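Local coordinates for protein lipase (Photobacterium sp. M37, PDB 2ORY) that hydrolyses the ester bonds of triacylglycerols as a cold-adapted lipase of the class 3 family, built on an alpha/beta hydrolase fold, at residues L8-S13 / E318-M323; N245-L250 / R272-E277; K111-A116 / S180-L185; A71-I76 / K150-F155; D50-V55 / E82-I87. All blocks are in the same frame, centred on the assembly; numbering follows the deposited sequence.

How the contacts relate
Contact 5 lies within the central mixed sheet, contacts 1, 3 and 4 involve helices packed on it, and contact 2 lies apart. Contact 5 joins strands 52-63 and 84-90 across strand 66-78, the strand that contact 4 ties to helix 152-160; their centres are 13 Å apart. Contact 1 packs on the same sheet through helix 5-15, and F12 reaches both W52 and Y74. In contact 3, L183 of helix 175-189 touches M73 of contact 4. That helix follows the probable nucleophile S174, and helix 304-319 of contact 1 carries the probable triad histidine H312. Contact 2 lies 24 Å from contact 3 and 40 Å from contact 5, centre to centre.

Contact 1: L8-S13 / E318-M323; sequences LMLAFS and ELMGMM
L10 sends CG away from its backbone N (chi1 179°) and M320 turns CG away from its own carbonyl carbon (chi1 -74°), which aims the two side chains at each other between helix 5-15 and the end of helix 304-319. They meet tip to tip. CE of M320, brought round by the bend at the end of its chain, sits against both methyls of the leucine, with L10 CD1 to M320 CE at 4.0 Å. The second branch of L10 also serves M322: the two side chains run antiparallel alongside each other, L10 CD2 lying 4.0 Å from M322 CG. Folded at its last two torsions, M322 then carries its methyl to the next residue of the helix, where M322 CE is 4.3 Å from A11 CB. No hydrogen bond crosses this sulfur-rich apolar seam, which F206 of strand 199-206 borders by touching L10, S13 and M320. On the helix itself, M9 O is gripped twice, by S13 N at 2.8 Å and by S13 OG at 3.0 Å, from opposite faces of its carbonyl plane. The turn that presents M320 and M322 is a Schellman motif: G321, with positive phi, is its C-prime residue, M322 N bonds to P317 O, and G321 N bonds weakly to E318 O, ending helix 304-319.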
# COMPACT_ATOMS: atom_id res chain seq x y z
N LEU A 8 -6.07 13.20 1.10
CA LEU A 8 -4.78 13.67 0.65
C LEU A 8 -3.85 12.50 0.44
O LEU A 8 -3.20 12.42 -0.60
CB LEU A 8 -4.18 14.63 1.66
CG LEU A 8 -2.82 15.21 1.28
CD1 LEU A 8 -2.94 16.01 -0.01
CD2 LEU A 8 -2.32 16.09 2.41
N MET A 9 -3.78 11.60 1.41
CA MET A 9 -2.93 10.43 1.30
C MET A 9 -3.36 9.50 0.15
O MET A 9 -2.54 8.76 -0.40
CB MET A 9 -2.92 9.66 2.63
CG MET A 9 -2.36 10.44 3.82
SD MET A 9 -0.76 11.24 3.57
CE MET A 9 0.28 9.94 3.69
N LEU A 10 -4.64 9.51 -0.20
CA LEU A 10 -5.13 8.69 -1.31
C LEU A 10 -4.49 9.24 -2.58
O LEU A 10 -4.09 8.49 -3.46
CB LEU A 10 -6.65 8.79 -1.45
CG LEU A 10 -7.23 7.96 -2.61
CD1 LEU A 10 -7.05 6.48 -2.26
CD2 LEU A 10 -8.69 8.29 -2.85
N ALA A 11 -4.40 10.57 -2.64
CA ALA A 11 -3.79 11.26 -3.76
C ALA A 11 -2.32 10.90 -3.91
O ALA A 11 -1.82 10.72 -5.02
CB ALA A 11 -3.96 12.78 -3.60
N PHE A 12 -1.61 10.82 -2.79
CA PHE A 12 -0.19 10.48 -2.84
C PHE A 12 -0.02 9.01 -3.17
O PHE A 12 0.92 8.63 -3.87
CB PHE A 12 0.48 10.77 -1.49
CG PHE A 12 0.73 12.22 -1.24
CD1 PHE A 12 0.14 12.87 -0.16
CD2 PHE A 12 1.60 12.94 -2.07
CE1 PHE A 12 0.41 14.21 0.10
CE2 PHE A 12 1.87 14.27 -1.83
CZ PHE A 12 1.28 14.91 -0.74
N SER A 13 -0.92 8.18 -2.66
CA SER A 13 -0.84 6.75 -2.92
C SER A 13 -1.04 6.50 -4.40
O SER A 13 -0.37 5.65 -4.99
CB SER A 13 -1.90 5.99 -2.12
OG SER A 13 -1.54 5.90 -0.75
N GLU A 318 -13.55 6.69 -5.94
CA GLU A 318 -14.98 6.86 -6.16
C GLU A 318 -15.76 6.97 -4.86
O GLU A 318 -16.56 7.89 -4.69
CB GLU A 318 -15.51 5.71 -7.01
CG GLU A 318 -17.01 5.70 -7.17
CD GLU A 318 -17.46 5.03 -8.45
OE1 GLU A 318 -17.51 5.73 -9.48
OE2 GLU A 318 -17.74 3.81 -8.42
N LEU A 319 -15.52 6.05 -3.94
CA LEU A 319 -16.22 6.06 -2.66
C LEU A 319 -15.76 7.19 -1.74
O LEU A 319 -16.38 7.46 -0.70
CB LEU A 319 -16.01 4.71 -1.96
CG LEU A 319 -16.54 3.47 -2.69
CD1 LEU A 319 -16.12 2.22 -1.93
CD2 LEU A 319 -18.08 3.54 -2.80
N MET A 320 -14.68 7.86 -2.11
CA MET A 320 -14.13 8.93 -1.30
C MET A 320 -14.27 10.29 -1.97
O MET A 320 -13.59 11.24 -1.60
CB MET A 320 -12.65 8.65 -0.99
CG MET A 320 -12.41 7.55 0.05
SD MET A 320 -10.66 7.27 0.52
CE MET A 320 -10.39 5.74 -0.28
N GLY A 321 -15.16 10.36 -2.95
CA GLY A 321 -15.40 11.60 -3.66
C GLY A 321 -14.17 12.24 -4.28
O GLY A 321 -14.00 13.45 -4.24
N MET A 322 -13.32 11.42 -4.89
CA MET A 322 -12.10 11.94 -5.48
C MET A 322 -12.00 11.71 -6.99
O MET A 322 -10.97 11.99 -7.61
CB MET A 322 -10.90 11.30 -4.77
CG MET A 322 -10.70 11.74 -3.33
SD MET A 322 -10.01 13.39 -3.24
CE MET A 322 -8.27 13.03 -3.34
N MET A 323 -13.09 11.22 -7.58
CA MET A 323 -13.13 10.95 -9.01
C MET A 323 -12.66 12.12 -9.85
O MET A 323 -11.90 11.95 -10.79
CB MET A 323 -14.55 10.53 -9.43
CG MET A 323 -14.94 9.12 -8.98
SD MET A 323 -13.75 7.90 -9.59
CE MET A 323 -14.56 7.33 -11.08

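Contact 2: N245-L250 / R272-E277; sequences NSLKKL and RAMIAE
This is a partly buried hydrophobic contact near the periphery of the fold, about 21 Å from the centre of the chain, where helix 244-247 and the turn after it lean on helix 265-278. Four side chains carry it, and no hydrogen bond crosses. L247 works in two directions: its CB lies 3.7 Å from I275 CG1, while its branch CD2 meets the methyl of M274, L247 CD2 to M274 CE being 3.6 Å. L247 and M274 cross at about a right angle, the methionine bent at its last torsion (chi3 76°) to bring CE over. K248 contributes only the aliphatic part of its extended chain, laid across I275 at nearly a right angle. K248 CG touches I275 CD1 at 3.6 Å and K248 CE approaches I275 CG2 at 4.0 Å, so the lysine covers the outer flank of the isoleucine. L247 and K248 are the first two residues of a type I beta turn closed by L250 N to L247 O at 3.1 Å. Around this, W242 touches M274, A241 and T278 touch L247, and L250 reaches back to I271 of helix 265-278 while its carbonyl oxygen bonds to Y304 at the start of helix 304-319.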
# COMPACT_ATOMS: atom_id res chain seq x y z
N ASN A 245 -10.99 -16.94 7.36
CA ASN A 245 -12.42 -16.63 7.29
C ASN A 245 -12.73 -15.69 6.13
O ASN A 245 -13.72 -15.88 5.42
CB ASN A 245 -12.88 -15.99 8.60
CG ASN A 245 -12.90 -16.98 9.73
OD1 ASN A 245 -13.63 -17.97 9.67
ND2 ASN A 245 -12.10 -16.72 10.76
N SER A 246 -11.90 -14.67 5.98
CA SER A 246 -12.05 -13.70 4.91
C SER A 246 -11.92 -14.35 3.54
O SER A 246 -12.68 -14.04 2.62
CB SER A 246 -10.98 -12.62 5.04
OG SER A 246 -11.30 -11.71 6.06
N LEU A 247 -10.96 -15.25 3.39
CA LEU A 247 -10.75 -15.90 2.11
C LEU A 247 -12.00 -16.65 1.66
O LEU A 247 -12.36 -16.64 0.48
CB LEU A 247 -9.54 -16.83 2.20
CG LEU A 247 -8.13 -16.18 2.22
CD1 LEU A 247 -7.08 -17.25 2.50
CD2 LEU A 247 -7.84 -15.50 0.88
N LYS A 248 -12.69 -17.27 2.61
CA LYS A 248 -13.90 -18.02 2.30
C LYS A 248 -15.09 -17.17 1.87
O LYS A 248 -16.18 -17.68 1.63
CB LYS A 248 -14.27 -18.90 3.49
CG LYS A 248 -13.32 -20.08 3.67
CD LYS A 248 -13.53 -20.81 4.98
CE LYS A 248 -12.48 -21.90 5.16
NZ LYS A 248 -12.52 -22.48 6.53
N LYS A 249 -14.87 -15.86 1.75
CA LYS A 249 -15.93 -14.94 1.33
C LYS A 249 -15.71 -14.46 -0.09
O LYS A 249 -16.57 -13.78 -0.65
CB LYS A 249 -16.00 -13.72 2.25
CG LYS A 249 -16.48 -14.00 3.65
CD LYS A 249 -16.52 -12.72 4.46
CE LYS A 249 -16.84 -13.01 5.92
NZ LYS A 249 -16.61 -11.81 6.78
N LEU A 250 -14.55 -14.79 -0.66
CA LEU A 250 -14.21 -14.35 -2.01
C LEU A 250 -15.08 -14.91 -3.12
O LEU A 250 -15.42 -14.20 -4.05
CB LEU A 250 -12.74 -14.66 -2.32
CG LEU A 250 -11.74 -13.84 -1.49
CD1 LEU A 250 -10.34 -14.34 -1.72
CD2 LEU A 250 -11.86 -12.39 -1.87
N ARG A 272 -9.19 -21.84 -3.29
CA ARG A 272 -9.06 -23.03 -2.43
C ARG A 272 -7.60 -23.31 -2.12
O ARG A 272 -7.27 -23.68 -1.00
CB ARG A 272 -9.69 -24.27 -3.07
CG ARG A 272 -11.21 -24.22 -3.17
CD ARG A 272 -11.80 -25.61 -3.38
NE ARG A 272 -11.23 -26.28 -4.56
CZ ARG A 272 -11.54 -25.98 -5.82
NH1 ARG A 272 -12.40 -25.00 -6.07
NH2 ARG A 272 -11.00 -26.65 -6.82
N ALA A 273 -6.72 -23.15 -3.10
CA ALA A 273 -5.30 -23.37 -2.83
C ALA A 273 -4.80 -22.35 -1.78
O ALA A 273 -4.07 -22.72 -0.85
CB ALA A 273 -4.50 -23.26 -4.11
N MET A 274 -5.19 -21.08 -1.91
CA MET A 274 -4.79 -20.03 -0.95
C MET A 274 -5.26 -20.40 0.47
O MET A 274 -4.51 -20.23 1.44
CB MET A 274 -5.44 -18.68 -1.30
CG MET A 274 -4.89 -17.99 -2.55
SD MET A 274 -6.03 -16.74 -3.20
CE MET A 274 -5.77 -15.40 -2.01
N ILE A 275 -6.49 -20.89 0.58
CA ILE A 275 -7.03 -21.27 1.89
C ILE A 275 -6.19 -22.41 2.43
O ILE A 275 -5.69 -22.36 3.56
CB ILE A 275 -8.53 -21.68 1.79
CG1 ILE A 275 -9.37 -20.45 1.43
CG2 ILE A 275 -9.02 -22.31 3.10
CD1 ILE A 275 -10.84 -20.79 1.14
N ALA A 276 -6.01 -23.44 1.61
CA ALA A 276 -5.18 -24.58 2.00
C ALA A 276 -3.76 -24.19 2.44
O ALA A 276 -3.26 -24.67 3.46
CB ALA A 276 -5.11 -25.56 0.84
N GLU A 277 -3.09 -23.33 1.68
CA GLU A 277 -1.71 -22.97 2.04
C GLU A 277 -1.53 -22.00 3.20
O GLU A 277 -0.43 -21.91 3.75
CB GLU A 277 -0.96 -22.45 0.80
CG GLU A 277 -0.91 -23.45 -0.38
CD GLU A 277 -0.11 -24.74 -0.09
OE1 GLU A 277 1.01 -24.66 0.47
OE2 GLU A 277 -0.60 -25.84 -0.46

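Contact 3: K111-A116 / S180-L185; sequences KKWPYA and SSTLAL
T182, whose methyl meets the indole of W113, bonds through OG1 to A178 O, one turn back in helix 175-189; S181 OG grips the same carbonyl oxygen. With its hydroxyl turned into the helix, T182 offers W113 a carbon: T182 CG2 lies 3.7 Å from W113 CZ3, reaching the ring obliquely. W113 CH2 also comes 3.8 Å from T182 O. One turn on, L185 CG is 3.7 Å from W113 CZ2, and L185 CD2 sits 3.6 Å above the ring plane of W113, offset toward the rim. On the opposite face Y115 CD1 lies at the same height. Extension of W113 away from its backbone N (chi1 -180°) carries the ring to the helix. The loop after strand 110-112, in the small hairpin with strand 124-126, thus packs on helix 175-189, which follows the probable nucleophile elbow at S174 of the alpha/beta hydrolase fold. F216 of helix 214-224 meets this indole edge-to-face and also touches L185. W113 NE1 bonds to D189 OD2, on the last residue of helix 175-189. The chemistry is divided: hydroxyl and indole N-H find partners beside the interface, while between the segments the indole meets mainly carbon, a buried apolar contact whose ring rotation is probably restrained by the NE1 bond and by carbons near the rim on both faces.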
# COMPACT_ATOMS: atom_id res chain seq x y z
N LYS A 111 8.24 -15.29 8.70
CA LYS A 111 9.40 -14.86 9.48
C LYS A 111 8.96 -14.10 10.72
O LYS A 111 7.99 -13.33 10.69
CB LYS A 111 10.34 -13.99 8.63
CG LYS A 111 11.36 -14.80 7.83
CD LYS A 111 12.32 -13.91 7.05
CE LYS A 111 13.54 -14.70 6.55
NZ LYS A 111 13.18 -15.89 5.72
N LYS A 112 9.65 -14.31 11.83
CA LYS A 112 9.25 -13.61 13.04
C LYS A 112 9.64 -12.16 12.86
O LYS A 112 10.68 -11.85 12.26
CB LYS A 112 9.92 -14.22 14.28
CG LYS A 112 11.41 -14.01 14.37
CD LYS A 112 11.85 -13.60 15.78
CE LYS A 112 11.57 -14.69 16.81
NZ LYS A 112 11.76 -14.17 18.20
N TRP A 113 8.77 -11.27 13.33
CA TRP A 113 9.01 -9.84 13.27
C TRP A 113 10.35 -9.61 13.97
O TRP A 113 10.53 -9.95 15.14
CB TRP A 113 7.89 -9.10 14.00
CG TRP A 113 8.03 -7.62 13.99
CD1 TRP A 113 8.16 -6.81 15.09
CD2 TRP A 113 7.98 -6.75 12.85
NE1 TRP A 113 8.18 -5.49 14.69
CE2 TRP A 113 8.07 -5.42 13.33
CE3 TRP A 113 7.86 -6.96 11.47
CZ2 TRP A 113 8.06 -4.31 12.48
CZ3 TRP A 113 7.84 -5.85 10.61
CH2 TRP A 113 7.94 -4.54 11.13
N PRO A 114 11.31 -9.04 13.24
CA PRO A 114 12.62 -8.81 13.85
C PRO A 114 12.85 -7.58 14.71
O PRO A 114 13.88 -7.48 15.36
CB PRO A 114 13.57 -8.88 12.65
CG PRO A 114 12.76 -8.37 11.52
CD PRO A 114 11.36 -8.89 11.78
N TYR A 115 11.90 -6.66 14.76
CA TYR A 115 12.13 -5.43 15.51
C TYR A 115 11.47 -5.25 16.87
O TYR A 115 11.58 -4.18 17.45
CB TYR A 115 11.81 -4.23 14.61
CG TYR A 115 12.43 -4.36 13.25
CD1 TYR A 115 11.67 -4.72 12.14
CD2 TYR A 115 13.80 -4.18 13.08
CE1 TYR A 115 12.25 -4.90 10.89
CE2 TYR A 115 14.39 -4.36 11.85
CZ TYR A 115 13.62 -4.72 10.76
OH TYR A 115 14.23 -4.90 9.55
N ALA A 116 10.78 -6.27 17.35
CA ALA A 116 10.14 -6.20 18.66
C ALA A 116 9.60 -7.57 19.06
O ALA A 116 9.25 -8.39 18.21
CB ALA A 116 9.01 -5.18 18.67
N SER A 180 3.37 -0.09 3.52
CA SER A 180 3.46 1.17 4.23
C SER A 180 3.18 0.99 5.71
O SER A 180 3.94 1.44 6.56
CB SER A 180 2.50 2.22 3.63
OG SER A 180 1.14 1.82 3.73
N SER A 181 2.10 0.30 6.04
CA SER A 181 1.77 0.11 7.45
C SER A 181 2.89 -0.68 8.12
O SER A 181 3.29 -0.39 9.26
CB SER A 181 0.42 -0.59 7.59
OG SER A 181 0.41 -1.83 6.91
N THR A 182 3.41 -1.68 7.41
CA THR A 182 4.49 -2.48 7.96
C THR A 182 5.75 -1.61 8.11
O THR A 182 6.41 -1.66 9.14
CB THR A 182 4.75 -3.74 7.07
OG1 THR A 182 3.55 -4.52 6.99
CG2 THR A 182 5.88 -4.62 7.66
N LEU A 183 6.05 -0.78 7.11
CA LEU A 183 7.24 0.06 7.19
C LEU A 183 7.13 1.03 8.36
O LEU A 183 8.11 1.23 9.09
CB LEU A 183 7.47 0.85 5.89
CG LEU A 183 8.79 1.66 5.88
CD1 LEU A 183 9.50 1.58 4.55
CD2 LEU A 183 8.49 3.10 6.20
N ALA A 184 5.94 1.61 8.54
CA ALA A 184 5.69 2.55 9.63
C ALA A 184 5.98 1.90 10.99
O ALA A 184 6.56 2.54 11.87
CB ALA A 184 4.24 3.03 9.59
N LEU A 185 5.58 0.65 11.16
CA LEU A 185 5.84 -0.05 12.42
C LEU A 185 7.34 -0.25 12.61
O LEU A 185 7.83 -0.17 13.73
CB LEU A 185 5.14 -1.42 12.47
CG LEU A 185 5.30 -2.20 13.80
CD1 LEU A 185 4.73 -1.39 14.96
CD2 LEU A 185 4.58 -3.54 13.73

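Contact 4: A71-I76 / K150-F155; sequences AMMYVI and KTILQF
I152 is the side chain by which the first turn of helix 152-160 packs on strand 66-78, a helix-on-sheet contact of the alpha/beta hydrolase fold. At its root, I152 CB lies 3.9 Å from M73 CE. The short branch CG2 stays beside that methyl, I152 CG2 to M73 CE measuring 4.2 Å; it occupies the crowded position between backbone N and carbonyl carbon because the long branch, CG1, runs anti to the N (chi1 -176°). CG1 thus serves mainly to carry the tip forward to the strand. There CD1 presses against V75, with I152 CD1 to V75 CG2 at 3.4 Å, tighter than usual van der Waals contact. M73 and V75 alternate with Y74, so both point from the same side of the strand toward the helix. M73 crosses I152 at about a right angle: its chain is extended through CG and SD and bends only at the last torsion, which brings CE over the isoleucine. All three touching side chains are buried, no hydrogen bond crosses between the two segments, and the packing is apolar. W56 of strand 52-63 closes the neighbourhood, touching M73 and V75, meeting the ring of F155, and bonding through NE1 to K150 O. A capping box of T151 and Q154 brackets I152 at the start of the helix: Q154 N bonds to T151 OG1 at 3.1 Å, and T151 N returns a bond of 3.0 Å to Q154 OE1, nearly straight at 173°, its donor lying above the plane of the side-chain amide.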
# COMPACT_ATOMS: atom_id res chain seq x y z
N ALA A 71 8.46 -2.42 -7.26
CA ALA A 71 8.17 -1.60 -6.09
C ALA A 71 8.74 -0.21 -6.27
O ALA A 71 9.67 -0.01 -7.05
CB ALA A 71 8.75 -2.24 -4.86
N MET A 72 8.17 0.75 -5.54
CA MET A 72 8.63 2.13 -5.61
C MET A 72 8.29 2.88 -4.33
O MET A 72 7.23 2.67 -3.74
CB MET A 72 7.97 2.87 -6.79
CG MET A 72 8.56 4.27 -7.05
SD MET A 72 7.89 5.62 -6.00
CE MET A 72 6.64 6.26 -7.05
N MET A 73 9.21 3.74 -3.89
CA MET A 73 8.98 4.53 -2.69
C MET A 73 9.60 5.91 -2.87
O MET A 73 10.66 6.04 -3.49
CB MET A 73 9.56 3.83 -1.45
CG MET A 73 9.44 4.63 -0.14
SD MET A 73 9.83 3.61 1.26
CE MET A 73 11.60 3.30 0.96
N TYR A 74 8.91 6.93 -2.36
CA TYR A 74 9.40 8.30 -2.39
C TYR A 74 8.90 9.01 -1.14
O TYR A 74 8.02 8.50 -0.42
CB TYR A 74 8.96 9.04 -3.67
CG TYR A 74 7.47 9.30 -3.83
CD1 TYR A 74 6.94 10.55 -3.59
CD2 TYR A 74 6.60 8.26 -4.16
CE1 TYR A 74 5.56 10.77 -3.68
CE2 TYR A 74 5.22 8.47 -4.24
CZ TYR A 74 4.71 9.73 -4.00
OH TYR A 74 3.35 9.94 -4.01
N VAL A 75 9.49 10.17 -0.87
CA VAL A 75 9.11 10.99 0.28
C VAL A 75 8.80 12.43 -0.17
O VAL A 75 9.61 13.05 -0.85
CB VAL A 75 10.25 11.03 1.33
CG1 VAL A 75 9.78 11.77 2.57
CG2 VAL A 75 10.71 9.62 1.68
N ILE A 76 7.63 12.94 0.21
CA ILE A 76 7.23 14.31 -0.14
C ILE A 76 7.30 15.12 1.15
O ILE A 76 6.88 14.66 2.20
CB ILE A 76 5.75 14.42 -0.62
CG1 ILE A 76 5.42 13.33 -1.63
CG2 ILE A 76 5.49 15.78 -1.23
CD1 ILE A 76 5.00 12.02 -0.96
N LYS A 150 21.13 7.25 -0.81
CA LYS A 150 20.87 7.10 0.62
C LYS A 150 19.65 6.22 0.81
O LYS A 150 18.69 6.32 0.05
CB LYS A 150 20.62 8.47 1.25
CG LYS A 150 21.85 9.34 1.33
CD LYS A 150 21.50 10.80 1.06
CE LYS A 150 22.76 11.66 1.04
NZ LYS A 150 22.50 12.98 0.40
N THR A 151 19.70 5.34 1.80
CA THR A 151 18.55 4.48 2.09
C THR A 151 17.54 5.40 2.76
O THR A 151 17.88 6.52 3.12
CB THR A 151 18.90 3.36 3.10
OG1 THR A 151 19.39 3.95 4.31
CG2 THR A 151 19.95 2.40 2.50
N ILE A 152 16.31 4.94 2.92
CA ILE A 152 15.29 5.77 3.54
C ILE A 152 15.72 6.11 4.97
O ILE A 152 15.58 7.25 5.42
CB ILE A 152 13.91 5.06 3.54
CG1 ILE A 152 12.83 5.99 4.12
CG2 ILE A 152 13.96 3.78 4.36
CD1 ILE A 152 12.51 7.15 3.25
N LEU A 153 16.27 5.13 5.69
CA LEU A 153 16.68 5.38 7.07
C LEU A 153 17.81 6.41 7.14
O LEU A 153 17.77 7.34 7.96
CB LEU A 153 17.10 4.07 7.75
CG LEU A 153 17.50 4.16 9.22
CD1 LEU A 153 16.41 4.88 9.99
CD2 LEU A 153 17.74 2.77 9.78
N GLN A 154 18.82 6.27 6.29
CA GLN A 154 19.92 7.22 6.27
C GLN A 154 19.39 8.62 5.92
O GLN A 154 19.79 9.61 6.54
CB GLN A 154 20.98 6.80 5.25
CG GLN A 154 21.65 5.46 5.60
CD GLN A 154 22.49 4.92 4.47
OE1 GLN A 154 22.29 5.27 3.31
NE2 GLN A 154 23.43 4.04 4.80
N PHE A 155 18.49 8.71 4.94
CA PHE A 155 17.93 10.00 4.55
C PHE A 155 17.18 10.71 5.69
O PHE A 155 17.36 11.90 5.92
CB PHE A 155 16.97 9.85 3.36
CG PHE A 155 16.26 11.13 2.99
CD1 PHE A 155 16.92 12.15 2.33
CD2 PHE A 155 14.93 11.33 3.36
CE1 PHE A 155 16.28 13.34 2.04
CE2 PHE A 155 14.28 12.52 3.07
CZ PHE A 155 14.96 13.53 2.41

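Contact 5: D50-V55 / E82-I87; sequences DDWEVV and EGEYVI
W52 with V86, and V55 with Y85, make two small apolar contacts, one on each side of the sheet. W52 and V86 cross obliquely, W52 CZ3 approaching V86 CG2 to 4.2 Å. The indole gets there because CG lies beside the backbone N (chi1 -56°), which swings the six-membered ring over strand 66-78, where both residues touch I76. E84 bends back to add a loose contact, E84 OE2 lying 4.5 Å from W52 CH2, oblique to the ring. F12 of helix 5-15 meets the indole edge-to-face and also touches V86, covering this side. On the other side V55 CG2 comes to the edge of the Y85 ring, 4.3 Å from Y85 CD2, and both residues touch Q77; the tyrosine hydroxyl bonds to K159 of helix 152-160. Among the polar groups, the carboxylates of D50 and E84 remain well apart, D50 OD1 to E84 OE2 being 7.0 Å, and K78 stands in reach of both: it forms a salt bridge with D50 OD1 and a long, weak ion pair with E84 OE2, probably easing the like charges. No hydrogen bond joins the two segments directly. Their strand axes come within 9.1 Å and cross at -60°, consistent with the twist of the sheet across two strand spacings. Such side chains meeting over an intervening strand mark second neighbours in a sheet, here the antiparallel end of the mixed central sheet of this alpha/beta hydrolase.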
# COMPACT_ATOMS: atom_id res chain seq x y z
N ASP A 50 -1.05 23.67 -0.93
CA ASP A 50 0.23 23.75 -0.24
C ASP A 50 1.34 23.63 -1.28
O ASP A 50 1.06 23.50 -2.47
CB ASP A 50 0.38 22.60 0.78
CG ASP A 50 -0.71 22.59 1.83
OD1 ASP A 50 -0.63 23.40 2.78
OD2 ASP A 50 -1.66 21.78 1.70
N ASP A 51 2.58 23.69 -0.83
CA ASP A 51 3.70 23.56 -1.75
C ASP A 51 4.50 22.35 -1.33
O ASP A 51 5.19 22.35 -0.32
CB ASP A 51 4.57 24.82 -1.74
CG ASP A 51 4.52 25.56 -3.08
OD1 ASP A 51 4.91 24.97 -4.11
OD2 ASP A 51 4.10 26.74 -3.09
N TRP A 52 4.39 21.31 -2.14
CA TRP A 52 5.08 20.07 -1.85
C TRP A 52 6.34 19.94 -2.65
O TRP A 52 6.45 20.49 -3.75
CB TRP A 52 4.14 18.92 -2.13
CG TRP A 52 2.86 19.02 -1.39
CD1 TRP A 52 1.71 19.62 -1.82
CD2 TRP A 52 2.56 18.43 -0.12
NE1 TRP A 52 0.70 19.42 -0.90
CE2 TRP A 52 1.20 18.70 0.15
CE3 TRP A 52 3.31 17.70 0.81
CZ2 TRP A 52 0.57 18.26 1.32
CZ3 TRP A 52 2.68 17.25 1.98
CH2 TRP A 52 1.32 17.54 2.22
N GLU A 53 7.28 19.17 -2.11
CA GLU A 53 8.57 18.93 -2.74
C GLU A 53 8.99 17.47 -2.57
O GLU A 53 8.98 16.94 -1.46
CB GLU A 53 9.63 19.83 -2.09
CG GLU A 53 11.02 19.67 -2.66
CD GLU A 53 11.16 20.29 -4.04
OE1 GLU A 53 12.05 19.83 -4.81
OE2 GLU A 53 10.41 21.24 -4.37
N VAL A 54 9.34 16.82 -3.67
CA VAL A 54 9.79 15.44 -3.60
C VAL A 54 11.22 15.58 -3.10
O VAL A 54 12.05 16.16 -3.79
CB VAL A 54 9.78 14.76 -4.99
CG1 VAL A 54 10.33 13.33 -4.90
CG2 VAL A 54 8.35 14.75 -5.54
N VAL A 55 11.50 15.07 -1.90
CA VAL A 55 12.83 15.17 -1.31
C VAL A 55 13.61 13.85 -1.23
O VAL A 55 14.77 13.83 -0.84
CB VAL A 55 12.73 15.81 0.10
CG1 VAL A 55 12.28 17.27 -0.03
CG2 VAL A 55 11.73 15.04 0.95
N GLU A 82 8.04 22.77 9.02
CA GLU A 82 9.26 22.10 9.46
C GLU A 82 8.94 20.67 9.89
O GLU A 82 8.03 20.44 10.68
CB GLU A 82 9.89 22.87 10.63
CG GLU A 82 10.38 24.26 10.23
CD GLU A 82 10.96 25.06 11.40
OE1 GLU A 82 11.19 24.47 12.48
OE2 GLU A 82 11.19 26.28 11.22
N GLY A 83 9.69 19.72 9.35
CA GLY A 83 9.48 18.32 9.69
C GLY A 83 8.09 17.77 9.43
O GLY A 83 7.46 17.23 10.34
N GLU A 84 7.60 17.90 8.20
CA GLU A 84 6.28 17.38 7.82
C GLU A 84 6.50 16.55 6.55
O GLU A 84 6.63 17.09 5.45
CB GLU A 84 5.31 18.54 7.54
CG GLU A 84 3.84 18.36 8.03
CD GLU A 84 2.95 17.59 7.06
OE1 GLU A 84 3.26 16.42 6.77
OE2 GLU A 84 1.92 18.15 6.61
N TYR A 85 6.55 15.24 6.70
CA TYR A 85 6.79 14.39 5.55
C TYR A 85 5.76 13.30 5.26
O TYR A 85 5.06 12.82 6.15
CB TYR A 85 8.14 13.68 5.70
CG TYR A 85 9.30 14.61 6.00
CD1 TYR A 85 9.54 15.06 7.30
CD2 TYR A 85 10.16 15.03 4.99
CE1 TYR A 85 10.61 15.92 7.58
CE2 TYR A 85 11.23 15.88 5.26
CZ TYR A 85 11.45 16.32 6.55
OH TYR A 85 12.51 17.17 6.81
N VAL A 86 5.69 12.93 3.98
CA VAL A 86 4.83 11.83 3.54
C VAL A 86 5.73 10.78 2.87
O VAL A 86 6.48 11.11 1.97
CB VAL A 86 3.78 12.26 2.48
CG1 VAL A 86 3.03 11.04 1.97
CG2 VAL A 86 2.79 13.23 3.09
N ILE A 87 5.69 9.53 3.33
CA ILE A 87 6.44 8.46 2.67
C ILE A 87 5.37 7.64 1.92
O ILE A 87 4.48 7.05 2.55
CB ILE A 87 7.14 7.54 3.67
CG1 ILE A 87 8.20 8.31 4.46
CG2 ILE A 87 7.72 6.35 2.94
CD1 ILE A 87 8.88 7.44 5.53